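Local coordinates for endo-1,4-beta-xylanase (Pseudoalteromonas haloplanktis, PDB 1H12), which hydrolyses the beta-1,4-linked backbone of xylan as a cold-adapted family 8 glycosidase, and probably also acts on beta-1,4-glucosidic bonds, at residues Y53-V58 against K104-N109; L126-N129 against F133-K136; F208-A213 against K231-L236. All coordinates share one frame; numbering follows the deposited sequence.

Interaction 1: Y53-V58 against K104-N109; sequences YTENGV and KAYQKN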
# COMPACT_ATOMS: atom_id res chain seq x y z
N TYR A 53 2.52 -20.01 11.60
CA TYR A 53 2.15 -19.89 13.02
C TYR A 53 1.55 -21.22 13.47
O TYR A 53 0.60 -21.72 12.84
CB TYR A 53 1.13 -18.77 13.23
CG TYR A 53 0.66 -18.62 14.64
CD1 TYR A 53 1.56 -18.37 15.66
CD2 TYR A 53 -0.64 -18.81 14.97
CE1 TYR A 53 1.15 -18.32 16.97
CE2 TYR A 53 -1.09 -18.73 16.29
CZ TYR A 53 -0.17 -18.51 17.29
OH TYR A 53 -0.55 -18.45 18.65
N THR A 54 2.15 -21.80 14.51
CA THR A 54 1.70 -23.05 15.08
C THR A 54 1.42 -22.87 16.57
O THR A 54 1.99 -21.98 17.22
CB THR A 54 2.75 -24.14 14.91
OG1 THR A 54 3.93 -23.82 15.68
CG2 THR A 54 3.17 -24.29 13.44
N GLU A 55 0.53 -23.70 17.10
CA GLU A 55 0.20 -23.69 18.51
C GLU A 55 0.31 -25.09 19.05
O GLU A 55 -0.40 -26.00 18.57
CB GLU A 55 -1.22 -23.15 18.78
CG GLU A 55 -1.34 -21.66 18.48
CD GLU A 55 -2.67 -21.05 18.75
OE1 GLU A 55 -3.69 -21.82 18.83
OE2 GLU A 55 -2.76 -19.79 18.90
N ASN A 56 1.21 -25.30 19.97
CA ASN A 56 1.45 -26.65 20.51
C ASN A 56 1.70 -27.68 19.43
O ASN A 56 1.24 -28.81 19.50
CB ASN A 56 0.37 -27.08 21.50
CG ASN A 56 0.37 -26.20 22.74
OD1 ASN A 56 1.42 -25.88 23.31
ND2 ASN A 56 -0.74 -25.74 23.11
N GLY A 57 2.44 -27.26 18.40
CA GLY A 57 2.82 -28.11 17.29
C GLY A 57 1.79 -28.29 16.22
O GLY A 57 2.03 -29.01 15.25
N VAL A 58 0.61 -27.69 16.39
CA VAL A 58 -0.49 -27.79 15.43
C VAL A 58 -0.43 -26.55 14.54
O VAL A 58 -0.51 -25.42 15.01
CB VAL A 58 -1.81 -27.88 16.13
CG1 VAL A 58 -2.94 -27.96 15.15
CG2 VAL A 58 -1.89 -29.05 17.13
N LYS A 104 -8.25 -13.20 9.90
CA LYS A 104 -9.59 -13.31 10.38
C LYS A 104 -9.65 -13.87 11.81
O LYS A 104 -10.47 -13.45 12.61
CB LYS A 104 -10.43 -14.10 9.36
CG LYS A 104 -11.87 -14.10 9.55
CD LYS A 104 -12.58 -14.85 8.31
CE LYS A 104 -14.04 -14.85 8.51
NZ LYS A 104 -14.62 -15.62 7.45
N ALA A 105 -8.74 -14.79 12.12
CA ALA A 105 -8.73 -15.41 13.44
C ALA A 105 -8.09 -14.52 14.50
O ALA A 105 -8.57 -14.49 15.63
CB ALA A 105 -7.97 -16.73 13.41
N TYR A 106 -6.98 -13.89 14.16
CA TYR A 106 -6.11 -13.30 15.16
C TYR A 106 -6.01 -11.78 15.10
O TYR A 106 -5.77 -11.15 16.13
CB TYR A 106 -4.72 -13.94 15.07
CG TYR A 106 -4.71 -15.42 15.18
CD1 TYR A 106 -5.25 -16.07 16.27
CD2 TYR A 106 -4.18 -16.22 14.19
CE1 TYR A 106 -5.25 -17.45 16.38
CE2 TYR A 106 -4.19 -17.59 14.28
CZ TYR A 106 -4.74 -18.20 15.37
OH TYR A 106 -4.72 -19.59 15.45
N GLN A 107 -6.12 -11.17 13.92
CA GLN A 107 -6.10 -9.72 13.81
C GLN A 107 -7.44 -9.08 14.06
O GLN A 107 -7.52 -7.98 14.63
CB GLN A 107 -5.48 -9.27 12.48
CG GLN A 107 -4.01 -9.59 12.38
CD GLN A 107 -3.41 -9.38 10.99
OE1 GLN A 107 -4.02 -9.74 9.98
NE2 GLN A 107 -2.19 -8.84 10.95
N LYS A 108 -8.53 -9.72 13.62
CA LYS A 108 -9.85 -9.12 13.73
C LYS A 108 -10.22 -8.91 15.19
O LYS A 108 -10.23 -9.89 15.98
CB LYS A 108 -10.88 -10.02 13.07
CG LYS A 108 -12.24 -9.40 13.02
CD LYS A 108 -13.31 -10.41 12.54
CE LYS A 108 -14.70 -9.91 12.83
NZ LYS A 108 -15.71 -10.92 12.48
N ASN A 109 -10.65 -7.73 15.55
CA ASN A 109 -11.26 -7.49 16.87
C ASN A 109 -12.70 -7.99 16.82
O ASN A 109 -13.42 -7.80 15.83
CB ASN A 109 -11.27 -6.00 17.20
CG ASN A 109 -9.92 -5.40 17.41
OD1 ASN A 109 -9.63 -4.26 16.87
ND2 ASN A 109 -9.09 -5.99 18.20
O HOH W 1 -5.86 -20.75 17.65
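Tyr53 and Tyr106 meet in a T-shaped stack, and this aromatic pair is the tight half of a small two-sided contact. The CD2-CE2 edge of Tyr53 is directed at the face of the Tyr106 ring; the planes stand 81° apart with centroids separated by 5.3 Å. The closest approach, 3.8 Å, is from Tyr53 CE2 to Tyr106 CZ, near the phenolic end of the second ring. Tyr53 is turned across toward the helix because CG lies anti to its backbone N (chi1 177°). The opposite face of Tyr106 is backed by its own helix neighbour: Ala105 CB sits 3.7 Å above the ring plane, over its centre. One tyrosine is thus held between a methyl group and another ring's edge.

Glu55 makes the looser half. No direct bond crosses here, for its OE2 remains 4.0 Å from Tyr106 OH. Instead, a water bridges the gap, donating to Glu55 OE1 and lying 2.7 Å from Tyr106 OH, in the plane of that ring. The other carboxylate oxygen is engaged on its own strand, where Tyr53 OH donates to the anti lone pair of Glu55 OE2 over 2.6 Å. Tyr53 OH is also bonded to Val134 N, so the buried phenol is fixed from two directions while Glu55 and Tyr106 remain partly exposed. The example illustrates how aromatic packing and a solvent bridge can share one interface.

Tyr106, near the C-terminal end of helix 93-107, also touches Lys60 and Leu126 on other strands of the same antiparallel sheet. Beyond Glu55 the chain reverses in a type I' turn, closed by reciprocal backbone bonds between Glu55 and Val58. This is the classic two-residue beta hairpin, here linking strands 50-55 and 58-66 of that sheet.

Interaction 2: L126-N129 against F133-K136; sequences LKLN and FVYK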
# COMPACT_ATOMS: atom_id res chain seq x y z
N LEU A 126 0.25 -7.10 16.34
CA LEU A 126 0.27 -8.34 17.11
C LEU A 126 1.72 -8.69 17.38
O LEU A 126 2.63 -8.27 16.67
CB LEU A 126 -0.39 -9.47 16.34
CG LEU A 126 -1.92 -9.64 16.44
CD1 LEU A 126 -2.73 -8.46 16.23
CD2 LEU A 126 -2.31 -10.75 15.49
N LYS A 127 1.94 -9.52 18.39
CA LYS A 127 3.24 -10.13 18.63
C LYS A 127 3.02 -11.54 19.10
O LYS A 127 1.93 -11.90 19.52
CB LYS A 127 4.06 -9.35 19.69
CG LYS A 127 4.81 -8.13 19.24
CD LYS A 127 5.58 -7.50 20.36
CE LYS A 127 6.36 -6.28 19.82
NZ LYS A 127 7.29 -5.65 20.84
N LEU A 128 4.09 -12.34 19.08
CA LEU A 128 4.11 -13.59 19.81
C LEU A 128 4.63 -13.30 21.24
O LEU A 128 5.63 -12.60 21.40
CB LEU A 128 4.96 -14.63 19.11
CG LEU A 128 4.62 -14.93 17.68
CD1 LEU A 128 5.38 -16.13 17.16
CD2 LEU A 128 3.16 -15.16 17.44
N ASN A 129 3.97 -13.85 22.23
CA ASN A 129 4.39 -13.67 23.62
C ASN A 129 5.60 -14.55 23.95
O ASN A 129 6.13 -15.24 23.07
CB ASN A 129 3.21 -13.84 24.57
CG ASN A 129 2.70 -15.27 24.71
OD1 ASN A 129 3.36 -16.25 24.33
ND2 ASN A 129 1.48 -15.40 25.29
N PHE A 133 2.82 -17.64 21.71
CA PHE A 133 1.44 -17.52 21.31
C PHE A 133 1.10 -16.07 20.93
O PHE A 133 1.57 -15.11 21.55
CB PHE A 133 0.50 -17.98 22.44
CG PHE A 133 0.62 -19.45 22.75
CD1 PHE A 133 0.02 -20.38 21.95
CD2 PHE A 133 1.33 -19.89 23.86
CE1 PHE A 133 0.10 -21.72 22.23
CE2 PHE A 133 1.42 -21.23 24.14
CZ PHE A 133 0.82 -22.14 23.33
N VAL A 134 0.24 -15.91 19.93
CA VAL A 134 -0.09 -14.61 19.42
C VAL A 134 -0.99 -13.82 20.35
O VAL A 134 -1.88 -14.37 21.01
CB VAL A 134 -0.71 -14.75 18.02
CG1 VAL A 134 -2.07 -15.39 18.01
CG2 VAL A 134 -0.67 -13.47 17.26
N TYR A 135 -0.78 -12.50 20.39
CA TYR A 135 -1.66 -11.60 21.14
C TYR A 135 -1.61 -10.24 20.51
O TYR A 135 -0.71 -9.89 19.75
CB TYR A 135 -1.25 -11.52 22.64
CG TYR A 135 0.02 -10.76 22.89
CD1 TYR A 135 1.26 -11.34 22.63
CD2 TYR A 135 0.01 -9.45 23.32
CE1 TYR A 135 2.44 -10.61 22.81
CE2 TYR A 135 1.15 -8.74 23.55
CZ TYR A 135 2.38 -9.31 23.30
OH TYR A 135 3.56 -8.59 23.45
N LYS A 136 -2.64 -9.47 20.79
CA LYS A 136 -2.76 -8.11 20.27
C LYS A 136 -2.04 -7.12 21.17
O LYS A 136 -2.30 -7.02 22.38
CB LYS A 136 -4.24 -7.69 20.19
CG LYS A 136 -5.06 -8.58 19.26
CD LYS A 136 -6.51 -8.18 19.15
CE LYS A 136 -7.28 -8.97 18.11
NZ LYS A 136 -7.45 -10.41 18.56
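Leu126, in a non-hydrogen-bonded pair with Lys136, also faces Val134: its CD2 touches Val134 CG2 at 3.6 Å, while CD1 lies alongside the Lys136 chain, 3.8 Å from CG. The ammonium end of Lys136 continues to Tyr106 O on helix 93-107. Next comes Lys127, in a hydrogen-bonded pair with Tyr135: Lys127 N meets Tyr135 O at 3.0 Å and Tyr135 N meets Lys127 O at 2.9 Å. On the face of the sheet away from Leu126 and Leu128 their side chains run side by side, with Lys127 CB 3.7 Å from Tyr135 CE1; Lys127 NZ goes on to bond Glu71 O. This alternation is that of antiparallel strands; 123-128 and 134-136, joined by a short loop, form a beta hairpin at the margin of a five-stranded sheet. Leu128, in a non-hydrogen-bonded pair with Val134, returns to the face of Leu126 and lays CD2 against Val134 CB at 3.9 Å. Finally, Asn129 N donates to Phe133 O at 2.8 Å, and a chi1 of 71° turns the amide back so that Phe133 N reaches Asn129 OD1 at 3.0 Å, from above the carbonyl plane. Asn131 N shares that OD1, completing an Asx turn.

Interaction 3: F208-A213 against K231-L236; sequences FYDYFA and KSRTLL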
# COMPACT_ATOMS: atom_id res chain seq x y z
N PHE A 208 -8.96 1.79 -6.13
CA PHE A 208 -9.57 0.73 -5.33
C PHE A 208 -11.05 1.03 -5.08
O PHE A 208 -11.88 0.13 -5.09
CB PHE A 208 -8.87 0.54 -3.97
CG PHE A 208 -7.56 -0.20 -3.99
CD1 PHE A 208 -6.93 -0.57 -5.16
CD2 PHE A 208 -6.98 -0.56 -2.78
CE1 PHE A 208 -5.72 -1.25 -5.11
CE2 PHE A 208 -5.78 -1.20 -2.74
CZ PHE A 208 -5.13 -1.55 -3.90
N TYR A 209 -11.38 2.29 -4.80
CA TYR A 209 -12.76 2.64 -4.49
C TYR A 209 -13.65 2.45 -5.72
O TYR A 209 -14.80 2.02 -5.60
CB TYR A 209 -12.85 4.05 -3.94
CG TYR A 209 -11.85 4.35 -2.84
CD1 TYR A 209 -11.68 3.54 -1.74
CD2 TYR A 209 -11.07 5.48 -2.94
CE1 TYR A 209 -10.76 3.86 -0.77
CE2 TYR A 209 -10.13 5.79 -1.96
CZ TYR A 209 -9.97 5.00 -0.89
OH TYR A 209 -8.99 5.36 0.02
N ASP A 210 -13.14 2.78 -6.92
CA ASP A 210 -13.89 2.51 -8.13
C ASP A 210 -14.11 1.03 -8.34
O ASP A 210 -15.19 0.62 -8.76
CB ASP A 210 -13.13 3.09 -9.33
CG ASP A 210 -13.22 4.59 -9.44
OD1 ASP A 210 -14.38 5.07 -9.45
OD2 ASP A 210 -12.21 5.28 -9.51
N TYR A 211 -13.10 0.21 -8.03
CA TYR A 211 -13.26 -1.24 -8.10
C TYR A 211 -14.30 -1.71 -7.06
O TYR A 211 -15.17 -2.54 -7.38
CB TYR A 211 -11.87 -1.87 -7.83
CG TYR A 211 -11.85 -3.37 -7.78
CD1 TYR A 211 -11.97 -4.14 -8.90
CD2 TYR A 211 -11.68 -4.02 -6.57
CE1 TYR A 211 -11.96 -5.54 -8.82
CE2 TYR A 211 -11.60 -5.40 -6.49
CZ TYR A 211 -11.80 -6.16 -7.61
OH TYR A 211 -11.82 -7.54 -7.46
N PHE A 212 -14.25 -1.18 -5.85
CA PHE A 212 -15.25 -1.56 -4.85
C PHE A 212 -16.66 -1.25 -5.39
O PHE A 212 -17.57 -2.06 -5.28
CB PHE A 212 -15.05 -0.81 -3.56
CG PHE A 212 -13.73 -1.06 -2.82
CD1 PHE A 212 -12.96 -2.14 -3.07
CD2 PHE A 212 -13.34 -0.20 -1.83
CE1 PHE A 212 -11.79 -2.37 -2.36
CE2 PHE A 212 -12.17 -0.39 -1.12
CZ PHE A 212 -11.38 -1.49 -1.38
N ALA A 213 -16.84 -0.07 -5.96
CA ALA A 213 -18.14 0.35 -6.47
C ALA A 213 -18.70 -0.64 -7.49
O ALA A 213 -19.89 -0.90 -7.51
CB ALA A 213 -18.04 1.73 -7.11
N LYS A 231 -13.79 11.87 -4.05
CA LYS A 231 -13.32 12.65 -2.92
C LYS A 231 -11.85 12.33 -2.64
O LYS A 231 -11.14 13.22 -2.14
CB LYS A 231 -14.18 12.39 -1.69
CG LYS A 231 -15.51 13.16 -1.73
CD LYS A 231 -16.28 13.00 -0.45
CE LYS A 231 -17.50 13.84 -0.35
NZ LYS A 231 -18.34 13.49 0.89
N SER A 232 -11.41 11.11 -2.93
CA SER A 232 -10.03 10.74 -2.69
C SER A 232 -9.11 11.44 -3.70
O SER A 232 -8.04 11.95 -3.32
CB SER A 232 -9.89 9.23 -2.74
OG SER A 232 -8.55 8.85 -2.49
N ARG A 233 -9.52 11.45 -4.95
CA ARG A 233 -8.75 12.20 -5.94
C ARG A 233 -8.71 13.69 -5.56
O ARG A 233 -7.67 14.34 -5.73
CB ARG A 233 -9.27 11.97 -7.35
CG ARG A 233 -9.15 10.52 -7.79
CD ARG A 233 -9.34 10.30 -9.27
NE ARG A 233 -9.19 8.91 -9.59
CZ ARG A 233 -10.16 8.01 -9.55
NH1 ARG A 233 -11.45 8.34 -9.42
NH2 ARG A 233 -9.85 6.74 -9.67
N THR A 234 -9.82 14.24 -5.07
CA THR A 234 -9.83 15.62 -4.66
C THR A 234 -8.88 15.86 -3.50
O THR A 234 -8.13 16.84 -3.48
CB THR A 234 -11.25 16.06 -4.36
OG1 THR A 234 -12.01 15.98 -5.54
CG2 THR A 234 -11.26 17.53 -3.81
N LEU A 235 -8.89 14.97 -2.52
CA LEU A 235 -7.98 15.09 -1.38
C LEU A 235 -6.53 15.08 -1.86
O LEU A 235 -5.72 15.91 -1.44
CB LEU A 235 -8.27 13.96 -0.36
CG LEU A 235 -7.41 13.86 0.89
CD1 LEU A 235 -6.06 13.27 0.68
CD2 LEU A 235 -7.30 15.15 1.61
N LEU A 236 -6.19 14.11 -2.70
CA LEU A 236 -4.83 14.03 -3.20
C LEU A 236 -4.45 15.25 -4.03
O LEU A 236 -3.36 15.78 -3.88
CB LEU A 236 -4.58 12.73 -3.97
CG LEU A 236 -4.54 11.47 -3.11
CD1 LEU A 236 -4.45 10.26 -3.99
CD2 LEU A 236 -3.38 11.53 -2.09
O HOH W 2 -14.15 7.55 -10.23
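Asp210 meets Arg233 through a single carboxylate oxygen, OD2, which receives two nitrogens of the guanidinium end-on. The Arg233 chain runs extended from CG to NE (chi3 179°), which carries the guanidinium across to Asp210. The NH2 bond is the shorter and straighter, 2.8 Å from Arg233 NH2 to Asp210 OD2 with 160° at the hydrogen, and arrives nearly in line with the C-O bond. Arg233 NH1 comes to the syn lone pair of Asp210 OD2 at 3.2 Å and is more bent. OD2 lies in the guanidinium plane, where both N-H groups can point at it, and the carboxylate itself is turned only 9° from that plane. The other oxygen is reached through solvent: a water donates to Asp210 OD1 at 2.6 Å and accepts from Arg233 NH1 at 2.9 Å, closing a ring of bonds about the ion pair. Arg233 NH2 has a second carboxylate, Asp292, and two carboxylates about one guanidinium would be expected to stabilise its positive charge.

These residues lie on helices 206-215 and 219-243, which follow one another in the chain and run antiparallel as a helical hairpin, in keeping with the (alpha/alpha)6 barrel of family 8 enzymes. In this pair the ion pair is partly exposed, while Tyr209 and Ser232 are buried.

Tyr209 presents a ring edge to the serine, and its CE2 lies 3.5 Å from Ser232 CB. Ser232 OG sits in the plane of that ring, also 3.5 Å from Tyr209 CE2, and is bonded not to the tyrosine but to His204 ND1. Further along the ring, Tyr209 OH bonds Glu147 OE2 on helix 143-160, while the side chain also touches Val228 and Ala229, one turn before Ser232 on the facing helix.

The three contacts follow one another along the chain, each closing before the next opens. Interactions 1 and 2 are neighbours, with centres about 9 Å apart, and belong to one antiparallel sheet: strands 50-55 and 134-136 are its two outermost members, and helix 93-107 reaches both contacts. Side-chain-to-backbone bonds tie the two contacts together, so the sheet's two outermost strands are brought close to each other beside that helix. Interaction 3 lies about 33 Å from interaction 1 and about 34 Å from interaction 2, centre to centre, and opposite interaction 2 across the chain's centre. The protein therefore combines a sheet-and-helix region with purely helical pairing in the barrel, and the two share no contact here.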